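Local structure of Phthiocerol/phenolphthiocerol synthesis polyketide synthase type I PpsC (Mycobacterium tuberculosis, 5NJI) at residues Gln186-Ile194 with Val227-Thr235. The protein probably dehydrates acyl-chain intermediates through its dehydratase domain, as part of a type I polyketide synthase that makes phthiocerol and phenolphthiocerol. The protein carries 1 engineered substitution. Sequence-based numbering, arbitrary orientation. Where two conformers were deposited one is given.
Sequences QHGPAFQGI and VMMDIALQT. With 8Z2 (~{S}-[2-[3-[[(2~{R})-4-[[[(2~{R},3~{S},4~{R},5~{R})-5-(6-aminopurin-9-yl)-4-oxidanyl-3-phosphonooxy-oxolan-2-yl]methoxy-oxidanyl-phosphoryl]oxy-oxidanyl-phosphoryl]oxy-3,3-dimethyl-2-oxidanyl-butanoyl]amino]propanoylamino]ethyl] (~{E})-dodec-2-enethioate), chain B.
One amide nitrogen does three jobs here: Gln234 NE2 donates one N-H to Phe191 O (2.9 Å) and the other to Asp230 OD2 (3.0 Å), and lies over a face of the His187 ring. Asp230 and Gln234, one helical turn apart, fit the DxxxQ/H motif on the central helix of the second hotdog in the double-hotdog dehydratase fold; the segment from His187 to Ile194, a strand end followed by a 3-10 turn, packs against that helix. Glutamine suits the place because its amide offers two N-H groups in one plane, and both acceptors lie close to it. Its OE1 is hydrogen-bonded to Tyr177 OH, while the acceptors Phe191 O and Asp230 OD2 on the other end fit NE2 as the nitrogen. CG lies anti to the carbonyl carbon (chi1 -70°) and the chain runs extended beyond it, which carries the amide to Phe191 O.

Asp230 OD2, met by the amide on its anti side, also receives a weak, strongly bent bond from His187 NE2 (3.0 Å, 123° at the hydrogen). The two donors probably restrain rotation of the carboxylate. Phe191 presents a ring edge to Asp230 CB, while Val227 CG1 sits over the Phe191 ring face, 4.0 Å from the centroid, in a CH-pi contact. The branched valine touches the ring with both methyls.

Further along, Gly193 has no side chain to keep the helix away, and Ile231 CD1 comes within 3.8 Å of Gly193 CA. Ile194 and Gln234 run alongside in opposite directions, Ile194 CD1 resting on Gln234 CB. On the ligand-pocket side the acyl chain of the bound dodecenoyl-CoA passes Asp230, with ligand CA5 lying 3.6 Å from Asp230 OD1.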
# COMPACT_ATOMS: atom_id res chain seq x y z
N GLN A 186 0.82 14.53 4.05
CA GLN A 186 0.21 15.50 3.14
C GLN A 186 -0.21 14.79 1.84
O GLN A 186 0.52 14.76 0.85
CB GLN A 186 1.19 16.64 2.86
CG GLN A 186 1.64 17.40 4.13
CD GLN A 186 3.00 18.06 3.96
OE1 GLN A 186 4.00 17.57 4.48
NE2 GLN A 186 3.05 19.16 3.23
N HIS A 187 -1.41 14.24 1.86
CA HIS A 187 -1.97 13.59 0.68
C HIS A 187 -2.49 14.64 -0.30
O HIS A 187 -3.39 15.41 0.05
CB HIS A 187 -3.12 12.66 1.05
CG HIS A 187 -2.73 11.45 1.85
ND1 HIS A 187 -2.89 11.37 3.21
CD2 HIS A 187 -2.26 10.25 1.45
CE1 HIS A 187 -2.51 10.18 3.63
NE2 HIS A 187 -2.13 9.47 2.58
N GLY A 188 -1.97 14.64 -1.52
CA GLY A 188 -2.51 15.49 -2.56
C GLY A 188 -3.76 14.90 -3.18
O GLY A 188 -4.26 13.85 -2.78
N PRO A 189 -4.28 15.57 -4.21
CA PRO A 189 -5.61 15.20 -4.73
C PRO A 189 -5.72 13.75 -5.19
O PRO A 189 -6.78 13.13 -5.03
CB PRO A 189 -5.80 16.18 -5.90
CG PRO A 189 -5.00 17.38 -5.50
CD PRO A 189 -3.80 16.86 -4.77
N ALA A 190 -4.66 13.19 -5.77
CA ALA A 190 -4.75 11.84 -6.27
C ALA A 190 -5.04 10.84 -5.15
O ALA A 190 -5.60 9.78 -5.43
CB ALA A 190 -3.48 11.46 -7.00
N PHE A 191 -4.68 11.15 -3.91
CA PHE A 191 -4.86 10.25 -2.78
C PHE A 191 -6.07 10.59 -1.92
O PHE A 191 -6.30 9.90 -0.93
CB PHE A 191 -3.61 10.26 -1.90
CG PHE A 191 -2.44 9.50 -2.48
CD1 PHE A 191 -1.63 10.06 -3.45
CD2 PHE A 191 -2.18 8.20 -2.06
CE1 PHE A 191 -0.58 9.35 -4.01
CE2 PHE A 191 -1.11 7.48 -2.62
CZ PHE A 191 -0.31 8.06 -3.58
N GLN A 192 -6.83 11.63 -2.26
CA GLN A 192 -7.96 12.05 -1.43
C GLN A 192 -9.22 11.31 -1.87
O GLN A 192 -10.18 11.88 -2.41
CB GLN A 192 -8.12 13.56 -1.51
CG GLN A 192 -7.01 14.33 -0.77
CD GLN A 192 -7.04 15.82 -1.06
OE1 GLN A 192 -8.07 16.36 -1.45
NE2 GLN A 192 -5.90 16.50 -0.88
N GLY A 193 -9.20 10.01 -1.61
CA GLY A 193 -10.26 9.12 -2.03
C GLY A 193 -11.32 8.79 -1.00
O GLY A 193 -12.29 8.13 -1.33
N ILE A 194 -11.18 9.25 0.24
CA ILE A 194 -12.23 9.03 1.22
C ILE A 194 -13.28 10.12 1.04
O ILE A 194 -13.00 11.31 1.20
CB ILE A 194 -11.66 9.02 2.64
CG1 ILE A 194 -10.83 7.73 2.82
CG2 ILE A 194 -12.77 9.06 3.67
CD1 ILE A 194 -10.19 7.56 4.14
N VAL A 227 -2.45 3.60 -5.01
CA VAL A 227 -3.17 4.78 -4.47
C VAL A 227 -4.44 4.28 -3.80
O VAL A 227 -4.86 4.67 -2.80
CB VAL A 227 -3.56 5.85 -5.55
CG1 VAL A 227 -4.34 6.98 -4.97
CG2 VAL A 227 -2.32 6.27 -6.31
N MET A 228 -5.09 3.35 -4.47
CA MET A 228 -6.26 2.67 -3.87
C MET A 228 -6.13 1.85 -2.38
O MET A 228 -6.75 2.03 -1.45
CB MET A 228 -7.08 1.74 -4.82
CG MET A 228 -8.46 1.41 -4.35
SD MET A 228 -9.48 2.88 -4.72
CE MET A 228 -11.13 2.32 -4.68
N MET A 229 -4.99 1.15 -2.39
CA MET A 229 -4.53 0.51 -1.18
C MET A 229 -4.26 1.63 -0.12
O MET A 229 -4.64 1.50 0.97
CB MET A 229 -3.27 -0.37 -1.31
CG MET A 229 -2.82 -0.95 -0.01
SD MET A 229 -1.56 -2.16 -0.39
CE MET A 229 -1.02 -2.57 1.23
N ASP A 230 -3.54 2.70 -0.48
CA ASP A 230 -3.30 3.74 0.50
C ASP A 230 -4.61 4.34 1.00
O ASP A 230 -4.74 4.60 2.20
CB ASP A 230 -2.40 4.83 -0.08
CG ASP A 230 -1.93 5.80 1.00
OD1 ASP A 230 -1.00 5.43 1.75
OD2 ASP A 230 -2.50 6.91 1.13
N ILE A 231 -5.56 4.59 0.10
CA ILE A 231 -6.86 5.14 0.49
C ILE A 231 -7.54 4.22 1.48
O ILE A 231 -8.07 4.66 2.51
CB ILE A 231 -7.74 5.38 -0.76
CG1 ILE A 231 -7.21 6.56 -1.58
CG2 ILE A 231 -9.21 5.64 -0.37
CD1 ILE A 231 -7.70 6.56 -3.04
N ALA A 232 -7.50 2.91 1.22
CA ALA A 232 -8.04 1.97 2.19
C ALA A 232 -7.37 2.10 3.55
O ALA A 232 -8.04 2.09 4.59
CB ALA A 232 -7.91 0.54 1.67
N LEU A 233 -6.04 2.24 3.58
CA LEU A 233 -5.31 2.38 4.85
C LEU A 233 -5.65 3.68 5.58
O LEU A 233 -5.59 3.72 6.81
CB LEU A 233 -3.80 2.35 4.59
CG LEU A 233 -3.23 1.07 3.97
CD1 LEU A 233 -1.74 1.27 3.71
CD2 LEU A 233 -3.46 -0.12 4.89
N GLN A 234 -5.97 4.74 4.84
CA GLN A 234 -6.29 6.02 5.46
C GLN A 234 -7.45 5.89 6.42
O GLN A 234 -7.57 6.69 7.35
CB GLN A 234 -6.64 7.04 4.39
CG GLN A 234 -5.49 7.50 3.53
CD GLN A 234 -5.99 8.28 2.34
OE1 GLN A 234 -7.11 8.75 2.32
NE2 GLN A 234 -5.15 8.39 1.30
N THR A 235 -8.32 4.89 6.21
CA THR A 235 -9.46 4.68 7.09
C THR A 235 -9.02 4.47 8.53
O THR A 235 -9.77 4.78 9.46
CB THR A 235 -10.26 3.46 6.62
OG1 THR A 235 -9.50 2.28 6.84
CG2 THR A 235 -10.59 3.54 5.17
C2 8Z2 B . 15.51 -6.85 8.88
C4 8Z2 B . 16.03 -4.84 9.96
C5 8Z2 B . 17.29 -5.00 9.64
C6 8Z2 B . 17.69 -6.06 8.97
C8 8Z2 B . 17.18 -3.19 10.73
C10 8Z2 B . -2.98 6.90 11.12
C11 8Z2 B . -3.39 6.36 12.43
C12 8Z2 B . -2.87 7.20 13.52
N9 8Z2 B . 15.95 -3.68 10.59
N7 8Z2 B . 17.98 -3.98 10.09
N3 8Z2 B . 15.11 -5.75 9.60
N1 8Z2 B . 16.83 -7.00 8.59
N6 8Z2 B . 18.97 -6.08 8.73
C1' 8Z2 B . 14.39 -3.57 10.95
C2' 8Z2 B . 14.38 -4.41 12.17
O2' 8Z2 B . 13.23 -5.19 11.84
C3' 8Z2 B . 14.28 -3.31 13.34
O3' 8Z2 B . 14.75 -3.92 14.59
C4' 8Z2 B . 12.80 -2.74 12.81
O4' 8Z2 B . 13.22 -2.56 11.37
C5' 8Z2 B . 12.11 -1.46 13.22
O5' 8Z2 B . 12.78 -0.28 12.94
P1 8Z2 B . 14.13 0.10 13.39
O11 8Z2 B . 14.88 -0.47 12.27
O12 8Z2 B . 14.70 -0.61 14.57
O6 8Z2 B . 14.36 1.78 13.54
P2 8Z2 B . 15.22 2.58 12.44
O21 8Z2 B . 16.09 1.64 11.51
O22 8Z2 B . 16.09 3.66 12.66
O7 8Z2 B . 13.88 3.15 11.69
CPA 8Z2 B . 12.52 3.14 12.14
CPB 8Z2 B . 11.74 3.82 10.98
CP8 8Z2 B . 12.06 3.02 9.70
CP7 8Z2 B . 10.27 3.84 11.21
CP9 8Z2 B . 12.25 5.25 10.84
OP3 8Z2 B . 11.62 1.75 9.94
CP6 8Z2 B . 11.41 3.57 8.41
OP2 8Z2 B . 11.68 4.66 8.05
NP2 8Z2 B . 10.71 2.73 7.66
CP5 8Z2 B . 10.08 3.03 6.39
CP4 8Z2 B . 8.64 3.44 6.62
CP3 8Z2 B . 8.01 3.76 5.24
OP1 8Z2 B . 8.70 4.08 4.33
NP1 8Z2 B . 6.71 3.69 5.13
CP2 8Z2 B . 6.03 3.93 3.89
CP1 8Z2 B . 5.94 5.38 3.58
S 8Z2 B . 4.86 6.24 4.76
P3 8Z2 B . 16.42 -4.45 14.54
O31 8Z2 B . 17.16 -3.15 13.75
O32 8Z2 B . 16.77 -5.50 13.68
O33 8Z2 B . 17.17 -4.67 15.79
CA1 8Z2 B . 3.47 5.77 4.32
CA2 8Z2 B . 2.33 6.35 5.07
OA1 8Z2 B . 3.18 5.01 3.45
CA3 8Z2 B . 0.97 5.89 4.72
CA4 8Z2 B . -0.15 6.44 5.51
CA5 8Z2 B . -1.46 5.73 5.26
CA6 8Z2 B . -2.55 6.31 6.15
CA7 8Z2 B . -2.42 5.79 7.60
CA8 8Z2 B . -3.16 6.66 8.60
CA9 8Z2 B . -3.36 6.01 9.99